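Long-range contact in gamma-glutamyltranspeptidase (Streptomyces lincolnensis, PDB 6J3A), which is probably an Ntn-hydrolase-type gamma-glutamyltranspeptidase homologue, related to LmbA, that acts on gamma-glutamyl bonds: residues 217-230 with 242-254. Sequence-based numbering, arbitrary orientation.
Sequences RTGFIAEALVRQAR and TGTLTAADLAGWS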
loop_
_atom_site.group_PDB
_atom_site.type_symbol
_atom_site.label_atom_id
_atom_site.label_comp_id
_atom_site.label_asym_id
_atom_site.label_seq_id
_atom_site.Cartn_x
_atom_site.Cartn_y
_atom_site.Cartn_z
ATOM N N ARG A 217 -34.174 -2.737 -13.911
ATOM C CA ARG A 217 -35.106 -1.713 -14.383
ATOM C C ARG A 217 -36.583 -2.066 -14.317
ATOM O O ARG A 217 -37.411 -1.221 -13.971
ATOM C CB ARG A 217 -34.795 -1.414 -15.845
ATOM C CG ARG A 217 -34.897 0.042 -16.191
ATOM C CD ARG A 217 -33.640 0.494 -16.878
ATOM N NE ARG A 217 -33.539 -0.074 -18.219
ATOM C CZ ARG A 217 -33.432 0.630 -19.344
ATOM N NH1 ARG A 217 -33.343 -0.014 -20.500
ATOM N NH2 ARG A 217 -33.402 1.964 -19.337
ATOM N N THR A 218 -36.892 -3.292 -14.731
ATOM C CA THR A 218 -38.263 -3.811 -14.778
ATOM C C THR A 218 -38.485 -5.110 -14.004
ATOM O O THR A 218 -39.634 -5.508 -13.817
ATOM C CB THR A 218 -38.692 -4.060 -16.237
ATOM O OG1 THR A 218 -37.824 -5.031 -16.839
ATOM C CG2 THR A 218 -38.651 -2.759 -17.040
ATOM N N GLY A 219 -37.406 -5.754 -13.551
ATOM C CA GLY A 219 -37.465 -7.086 -12.941
ATOM C C GLY A 219 -37.642 -7.069 -11.432
ATOM O O GLY A 219 -38.150 -6.102 -10.858
ATOM N N PHE A 220 -37.204 -8.148 -10.793
ATOM C CA PHE A 220 -37.438 -8.344 -9.360
ATOM C C PHE A 220 -36.849 -7.225 -8.480
ATOM O O PHE A 220 -37.395 -6.908 -7.421
ATOM C CB PHE A 220 -36.959 -9.739 -8.916
ATOM C CG PHE A 220 -35.479 -9.839 -8.623
ATOM C CD1 PHE A 220 -34.563 -10.119 -9.635
ATOM C CD2 PHE A 220 -35.005 -9.698 -7.316
ATOM C CE1 PHE A 220 -33.204 -10.222 -9.352
ATOM C CE2 PHE A 220 -33.650 -9.805 -7.027
ATOM C CZ PHE A 220 -32.749 -10.066 -8.045
ATOM N N ILE A 221 -35.751 -6.630 -8.935
ATOM C CA ILE A 221 -35.099 -5.550 -8.196
ATOM C C ILE A 221 -35.983 -4.313 -8.183
ATOM O O ILE A 221 -36.281 -3.772 -7.125
ATOM C CB ILE A 221 -33.708 -5.219 -8.785
ATOM C CG1 ILE A 221 -32.746 -6.375 -8.519
ATOM C CG2 ILE A 221 -33.136 -3.934 -8.185
ATOM C CD1 ILE A 221 -31.401 -6.231 -9.203
ATOM N N ALA A 222 -36.380 -3.869 -9.368
ATOM C CA ALA A 222 -37.280 -2.722 -9.523
ATOM C C ALA A 222 -38.552 -2.858 -8.695
ATOM O O ALA A 222 -38.934 -1.931 -7.980
ATOM C CB ALA A 222 -37.649 -2.548 -10.985
ATOM N N GLU A 223 -39.204 -4.011 -8.811
ATOM C CA GLU A 223 -40.405 -4.312 -8.029
ATOM C C GLU A 223 -40.203 -4.014 -6.546
ATOM O O GLU A 223 -41.003 -3.306 -5.936
ATOM C CB GLU A 223 -40.815 -5.774 -8.229
ATOM C CG GLU A 223 -41.515 -6.004 -9.564
ATOM C CD GLU A 223 -41.625 -7.467 -9.970
ATOM O OE1 GLU A 223 -41.240 -8.373 -9.191
ATOM O OE2 GLU A 223 -42.107 -7.708 -11.098
ATOM N N ALA A 224 -39.113 -4.533 -5.996
ATOM C CA ALA A 224 -38.780 -4.351 -4.581
ATOM C C ALA A 224 -38.466 -2.899 -4.193
ATOM O O ALA A 224 -38.835 -2.434 -3.110
ATOM C CB ALA A 224 -37.611 -5.249 -4.215
ATOM N N LEU A 225 -37.767 -2.205 -5.080
ATOM C CA LEU A 225 -37.373 -0.824 -4.851
ATOM C C LEU A 225 -38.595 0.079 -4.777
ATOM O O LEU A 225 -38.700 0.922 -3.878
ATOM C CB LEU A 225 -36.464 -0.350 -5.982
ATOM C CG LEU A 225 -35.046 -0.920 -5.991
ATOM C CD1 LEU A 225 -34.424 -0.704 -7.355
ATOM C CD2 LEU A 225 -34.178 -0.276 -4.926
ATOM N N VAL A 226 -39.509 -0.109 -5.732
ATOM C CA VAL A 226 -40.773 0.634 -5.779
ATOM C C VAL A 226 -41.610 0.291 -4.546
ATOM O O VAL A 226 -42.054 1.183 -3.820
ATOM C CB VAL A 226 -41.565 0.341 -7.076
ATOM C CG1 VAL A 226 -42.915 1.050 -7.084
ATOM C CG2 VAL A 226 -40.780 0.803 -8.294
ATOM N N ARG A 227 -41.794 -1.002 -4.312
ATOM C CA ARG A 227 -42.504 -1.492 -3.127
ATOM C C ARG A 227 -41.993 -0.839 -1.825
ATOM O O ARG A 227 -42.788 -0.445 -0.988
ATOM C CB ARG A 227 -42.430 -3.023 -3.057
ATOM C CG ARG A 227 -43.405 -3.679 -2.087
ATOM C CD ARG A 227 -43.238 -5.198 -2.030
ATOM N NE ARG A 227 -43.369 -5.834 -3.354
ATOM C CZ ARG A 227 -42.455 -6.596 -3.976
ATOM N NH1 ARG A 227 -41.277 -6.897 -3.426
ATOM N NH2 ARG A 227 -42.731 -7.085 -5.183
ATOM N N GLN A 228 -40.680 -0.693 -1.683
ATOM C CA GLN A 228 -40.088 -0.050 -0.493
ATOM C C GLN A 228 -40.346 1.448 -0.462
ATOM O O GLN A 228 -40.521 2.033 0.606
ATOM C CB GLN A 228 -38.567 -0.231 -0.463
ATOM C CG GLN A 228 -37.934 -0.736 0.827
ATOM C CD GLN A 228 -38.598 -0.356 2.130
ATOM O OE1 GLN A 228 -38.633 0.804 2.522
ATOM N NE2 GLN A 228 -39.041 -1.358 2.851
ATOM N N ALA A 229 -40.281 2.071 -1.635
ATOM C CA ALA A 229 -40.421 3.517 -1.752
ATOM C C ALA A 229 -41.807 3.957 -1.325
ATOM O O ALA A 229 -41.955 4.973 -0.650
ATOM C CB ALA A 229 -40.154 3.953 -3.178
ATOM N N ARG A 230 -42.805 3.161 -1.697
ATOM C CA ARG A 230 -44.205 3.415 -1.367
ATOM C C ARG A 230 -44.660 3.021 0.067
ATOM O O ARG A 230 -45.818 3.239 0.418
ATOM C CB ARG A 230 -45.082 2.731 -2.417
ATOM C CG ARG A 230 -44.963 3.368 -3.797
ATOM C CD ARG A 230 -46.076 2.936 -4.750
ATOM N NE ARG A 230 -47.403 3.438 -4.345
ATOM C CZ ARG A 230 -48.367 2.740 -3.720
ATOM N NH1 ARG A 230 -49.516 3.345 -3.416
ATOM N NH2 ARG A 230 -48.216 1.454 -3.388
ATOM N N THR A 242 -43.838 8.942 2.325
ATOM C CA THR A 242 -43.812 7.965 1.261
ATOM C C THR A 242 -43.116 8.595 0.043
ATOM O O THR A 242 -43.082 9.817 -0.112
ATOM C CB THR A 242 -45.242 7.479 0.947
ATOM O OG1 THR A 242 -45.177 6.232 0.255
ATOM C CG2 THR A 242 -46.044 8.494 0.114
ATOM N N GLY A 243 -42.548 7.752 -0.806
ATOM C CA GLY A 243 -41.843 8.214 -1.997
ATOM C C GLY A 243 -42.764 8.213 -3.200
ATOM O O GLY A 243 -43.650 7.362 -3.309
ATOM N N THR A 244 -42.541 9.165 -4.104
ATOM C CA THR A 244 -43.342 9.307 -5.325
ATOM C C THR A 244 -42.808 8.443 -6.455
ATOM O O THR A 244 -43.427 8.368 -7.512
ATOM C CB THR A 244 -43.363 10.762 -5.836
ATOM O OG1 THR A 244 -42.041 11.164 -6.227
ATOM C CG2 THR A 244 -43.886 11.711 -4.769
ATOM N N LEU A 245 -41.644 7.828 -6.238
ATOM C CA LEU A 245 -41.042 6.892 -7.183
ATOM C C LEU A 245 -42.028 5.802 -7.630
ATOM O O LEU A 245 -42.820 5.304 -6.826
ATOM C CB LEU A 245 -39.798 6.253 -6.554
ATOM C CG LEU A 245 -38.897 5.455 -7.510
ATOM C CD1 LEU A 245 -37.941 6.365 -8.266
ATOM C CD2 LEU A 245 -38.116 4.385 -6.759
ATOM N N THR A 246 -41.966 5.451 -8.914
ATOM C CA THR A 246 -42.894 4.495 -9.532
ATOM C C THR A 246 -42.154 3.531 -10.442
ATOM O O THR A 246 -41.014 3.773 -10.823
ATOM C CB THR A 246 -43.950 5.200 -10.419
ATOM O OG1 THR A 246 -43.368 5.540 -11.687
ATOM C CG2 THR A 246 -44.512 6.468 -9.758
ATOM N N ALA A 247 -42.849 2.468 -10.830
ATOM C CA ALA A 247 -42.329 1.453 -11.760
ATOM C C ALA A 247 -41.823 2.056 -13.061
ATOM O O ALA A 247 -40.743 1.708 -13.523
ATOM C CB ALA A 247 -43.407 0.426 -12.065
ATOM N N ALA A 248 -42.619 2.957 -13.638
ATOM C CA ALA A 248 -42.259 3.665 -14.880
ATOM C C ALA A 248 -41.059 4.621 -14.782
ATOM O O ALA A 248 -40.363 4.808 -15.784
ATOM C CB ALA A 248 -43.461 4.428 -15.419
ATOM N N ASP A 249 -40.837 5.254 -13.625
ATOM C CA ASP A 249 -39.623 6.075 -13.428
ATOM C C ASP A 249 -38.382 5.222 -13.676
ATOM O O ASP A 249 -37.442 5.644 -14.363
ATOM C CB ASP A 249 -39.508 6.635 -12.001
ATOM C CG ASP A 249 -40.526 7.714 -11.691
ATOM O OD1 ASP A 249 -40.587 8.726 -12.410
ATOM O OD2 ASP A 249 -41.253 7.576 -10.693
ATOM N N LEU A 250 -38.386 4.025 -13.084
ATOM C CA LEU A 250 -37.287 3.068 -13.243
ATOM C C LEU A 250 -37.199 2.544 -14.650
ATOM O O LEU A 250 -36.127 2.554 -15.223
ATOM C CB LEU A 250 -37.422 1.887 -12.283
ATOM C CG LEU A 250 -37.442 2.237 -10.794
ATOM C CD1 LEU A 250 -37.404 0.951 -9.989
ATOM C CD2 LEU A 250 -36.306 3.147 -10.361
ATOM N N ALA A 251 -38.329 2.115 -15.204
ATOM C CA ALA A 251 -38.383 1.549 -16.562
ATOM C C ALA A 251 -37.850 2.507 -17.655
ATOM O O ALA A 251 -37.238 2.071 -18.634
ATOM C CB ALA A 251 -39.806 1.095 -16.883
ATOM N N GLY A 252 -38.072 3.805 -17.466
ATOM C CA GLY A 252 -37.684 4.823 -18.449
ATOM C C GLY A 252 -36.245 5.326 -18.410
ATOM O O GLY A 252 -35.759 5.871 -19.406
ATOM N N TRP A 253 -35.560 5.150 -17.280
ATOM C CA TRP A 253 -34.257 5.797 -17.064
ATOM C C TRP A 253 -33.086 4.896 -17.417
ATOM O O TRP A 253 -33.037 3.739 -17.033
ATOM C CB TRP A 253 -34.101 6.311 -15.619
ATOM C CG TRP A 253 -32.841 7.128 -15.442
ATOM C CD1 TRP A 253 -32.708 8.477 -15.586
ATOM C CD2 TRP A 253 -31.537 6.629 -15.138
ATOM N NE1 TRP A 253 -31.403 8.852 -15.377
ATOM C CE2 TRP A 253 -30.660 7.736 -15.104
ATOM C CE3 TRP A 253 -31.023 5.351 -14.887
ATOM C CZ2 TRP A 253 -29.299 7.606 -14.823
ATOM C CZ3 TRP A 253 -29.673 5.219 -14.617
ATOM C CH2 TRP A 253 -28.823 6.344 -14.585
ATOM N N SER A 254 -32.130 5.468 -18.134
ATOM C CA SER A 254 -30.867 4.830 -18.464
ATOM C C SER A 254 -29.764 5.815 -18.157
ATOM O O SER A 254 -29.965 7.034 -18.190
ATOM C CB SER A 254 -30.797 4.494 -19.954
ATOM O OG SER A 254 -31.683 3.447 -20.288
#
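Arg217 runs its side chain alongside Leu250 O and hydrogen-bonds the backbone carbonyl of Trp253. Its chain bends at chi2 and chi3, which brings NH2 2.9 Å from Trp253 O. The carbonyl lies near the guanidinium plane, yet NH2 sits well above the plane of the carbonyl itself. Ala251 O lies over one face of the flat group, offset toward the rim, and NH1 forms a salt bridge with Glu214 of helix 205-217. With an alanine here, Trp253 O would probably lose this donor and Glu214 its salt-bridge partner.

Along the middle the contact turns apolar. Leu250 CD1 packs against helix 220-229, 3.6 Å from Ala222 CB, with Val226 CG2 close by and Leu225 CD1 a little farther off. Val226 has CG1 anti to its backbone N (chi1 177°), and this sets CG2 against the start of helix 247-252, 3.7 Å from Ala247 N. That start is a capping box: Asp249 N donates to Thr246 OG1, and Thr246 N returns a bond to Asp249 OD2. The two helices run roughly antiparallel, their N-to-C directions 140° apart, within the gamma-glutamyltranspeptidase fold of the Ntn-hydrolase clan.

At the far end, helix 220-229 meets the loop leading into helix 247-252. Ala229 CB rests on Leu245 CB and CD2, both 4.1 Å away. Gly243 N donates to Ala229 O at 2.8 Å, and the Thr242 hydroxyl gives a weak bond to Arg230 O.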